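Xylosidase (Xanthomonas axonopodis pv. citri, PDB 6XN2) probably hydrolyses beta-1,4-linked xylo-oligosaccharides as a family 43 glycoside hydrolase, binding xylose units and a calcium ion. Local coordinates at residues Ser52-Asp57 with Ala119-Gln124. Sequence-based numbering, arbitrary orientation.
Sequences SAHVFD and APDAAQ. With XYP (beta-D-xylopyranose), chain E.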
loop_
_atom_site.group_PDB
_atom_site.type_symbol
_atom_site.label_atom_id
_atom_site.label_comp_id
_atom_site.label_asym_id
_atom_site.label_seq_id
_atom_site.Cartn_x
_atom_site.Cartn_y
_atom_site.Cartn_z
ATOM N N SER A 52 -2.040 -5.079 -3.456
ATOM C CA SER A 52 -0.649 -5.060 -3.824
ATOM C C SER A 52 -0.495 -6.030 -4.976
ATOM O O SER A 52 -0.532 -7.191 -4.789
ATOM C CB SER A 52 0.216 -5.457 -2.652
ATOM O OG SER A 52 0.389 -4.413 -1.750
ATOM N N ALA A 53 -0.309 -5.493 -6.169
ATOM C CA ALA A 53 -0.249 -6.338 -7.375
ATOM C C ALA A 53 1.184 -6.640 -7.776
ATOM O O ALA A 53 1.998 -5.749 -7.777
ATOM C CB ALA A 53 -0.979 -5.675 -8.495
ATOM N N HIS A 54 1.425 -7.900 -8.114
ATOM C CA HIS A 54 2.765 -8.325 -8.570
ATOM C C HIS A 54 2.622 -9.309 -9.727
ATOM O O HIS A 54 1.646 -9.988 -9.784
ATOM C CB HIS A 54 3.499 -9.015 -7.428
ATOM C CG HIS A 54 3.889 -8.104 -6.327
ATOM N ND1 HIS A 54 5.122 -7.566 -6.243
ATOM C CD2 HIS A 54 3.216 -7.655 -5.263
ATOM C CE1 HIS A 54 5.191 -6.814 -5.186
ATOM N NE2 HIS A 54 4.045 -6.842 -4.582
ATOM N N VAL A 55 3.607 -9.327 -10.606
ATOM C CA VAL A 55 3.644 -10.340 -11.684
ATOM C C VAL A 55 4.660 -11.379 -11.233
ATOM O O VAL A 55 5.833 -11.077 -11.239
ATOM C CB VAL A 55 4.029 -9.763 -13.048
ATOM C CG1 VAL A 55 4.321 -10.883 -14.016
ATOM C CG2 VAL A 55 2.947 -8.864 -13.596
ATOM N N PHE A 56 4.160 -12.519 -10.793
ATOM C CA PHE A 56 5.002 -13.637 -10.337
ATOM C C PHE A 56 4.687 -14.830 -11.223
ATOM O O PHE A 56 3.549 -15.095 -11.479
ATOM C CB PHE A 56 4.648 -14.024 -8.908
ATOM C CG PHE A 56 5.008 -13.003 -7.869
ATOM C CD1 PHE A 56 6.084 -12.162 -8.043
ATOM C CD2 PHE A 56 4.273 -12.884 -6.714
ATOM C CE1 PHE A 56 6.412 -11.224 -7.085
ATOM C CE2 PHE A 56 4.611 -11.949 -5.760
ATOM C CZ PHE A 56 5.684 -11.131 -5.941
ATOM N N ASP A 57 5.734 -15.468 -11.709
ATOM C CA ASP A 57 5.583 -16.663 -12.502
ATOM C C ASP A 57 4.614 -16.508 -13.688
ATOM O O ASP A 57 3.781 -17.335 -13.917
ATOM C CB ASP A 57 5.215 -17.839 -11.591
ATOM C CG ASP A 57 6.226 -18.051 -10.491
ATOM O OD1 ASP A 57 7.415 -18.073 -10.822
ATOM O OD2 ASP A 57 5.869 -18.169 -9.320
ATOM N N ALA A 119 -2.966 -3.913 5.497
ATOM C CA ALA A 119 -2.367 -3.880 4.178
ATOM C C ALA A 119 -1.059 -4.627 3.943
ATOM O O ALA A 119 -0.059 -4.167 4.308
ATOM C CB ALA A 119 -2.211 -2.456 3.748
ATOM N N PRO A 120 -1.103 -5.738 3.221
ATOM C CA PRO A 120 0.106 -6.514 3.015
ATOM C C PRO A 120 0.768 -6.363 1.670
ATOM O O PRO A 120 0.297 -5.670 0.831
ATOM C CB PRO A 120 -0.428 -7.924 3.097
ATOM C CG PRO A 120 -1.728 -7.819 2.431
ATOM C CD PRO A 120 -2.274 -6.468 2.754
ATOM N N ASP A 121 1.882 -7.048 1.499
ATOM C CA ASP A 121 2.563 -7.057 0.211
ATOM C C ASP A 121 3.323 -8.365 0.078
ATOM O O ASP A 121 3.394 -9.151 1.024
ATOM C CB ASP A 121 3.510 -5.858 0.067
ATOM C CG ASP A 121 3.882 -5.579 -1.387
ATOM O OD1 ASP A 121 3.292 -6.218 -2.285
ATOM O OD2 ASP A 121 4.760 -4.724 -1.631
ATOM N N ALA A 122 3.889 -8.609 -1.093
ATOM C CA ALA A 122 4.605 -9.851 -1.314
ATOM C C ALA A 122 5.880 -9.612 -2.096
ATOM O O ALA A 122 6.031 -8.583 -2.757
ATOM C CB ALA A 122 3.714 -10.852 -2.036
ATOM N N ALA A 123 6.798 -10.567 -1.995
ATOM C CA ALA A 123 8.042 -10.545 -2.745
ATOM C C ALA A 123 8.489 -11.968 -3.037
ATOM O O ALA A 123 8.069 -12.911 -2.362
ATOM C CB ALA A 123 9.130 -9.795 -1.976
ATOM N N GLN A 124 9.340 -12.125 -4.045
ATOM C CA GLN A 124 9.914 -13.427 -4.348
ATOM C C GLN A 124 11.430 -13.360 -4.394
ATOM O O GLN A 124 12.014 -12.370 -4.838
ATOM C CB GLN A 124 9.381 -13.969 -5.675
ATOM C CG GLN A 124 7.904 -14.342 -5.658
ATOM C CD GLN A 124 7.504 -15.169 -6.862
ATOM O OE1 GLN A 124 7.958 -14.920 -7.980
ATOM N NE2 GLN A 124 6.661 -16.169 -6.641
HETATM O O1 XYP E . -5.570 3.055 7.636
HETATM C C1 XYP E . -5.807 2.025 6.704
HETATM C C2 XYP E . -4.524 1.240 6.528
HETATM C C3 XYP E . -4.747 -0.096 5.895
HETATM C C4 XYP E . -5.889 -0.819 6.577
HETATM C C5 XYP E . -7.110 0.054 6.556
HETATM O O2 XYP E . -3.571 1.921 5.722
HETATM O O3 XYP E . -3.528 -0.738 6.121
HETATM O O4 XYP E . -6.193 -1.988 5.887
HETATM O O5 XYP E . -6.863 1.258 7.223
#
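Ala119-Pro120 leads from sugar to strand: Pro120 O accepts a hydrogen bond from Ser52 OG at 2.9 Å, the hydroxyl lying in the carbonyl plane, and Ala119 N hydrogen-bonds O3 of the bound xylose (3.3 Å). Asp121 follows with CG anti to its backbone N (chi1 -161°), which carries OD1 to the edge of the His54 ring. There NE2 donates to OD1 at 2.5 Å, a distance so short that its exact value is doubtful, and the carboxylate is twisted 37° from the ring plane. The same oxygen receives a weak bond from Ala122 N, while OD2 is held by Val173 N, so both carboxylate oxygens are tied down. Ala122 O lies over one face of the imidazole, and Ala122 CB meets the Phe56 edge at CE2 (4.0 Å). Gln124 lies extended over one face of Phe56: CG sits 3.6 Å above the ring centroid in a CH-pi contact, and the amide stacks nearly flat on the ring. Its NE2 is held mainly by Thr129 OG1 and adds a weak bond to Asp57 OD2 (3.4 Å). With axes 7.0 Å apart and 19° from parallel, 52-56 and 121-124 pack through side chains as innermost strands of adjacent blades, as in the five-bladed beta-propeller of family 43, beside its central xylose pocket.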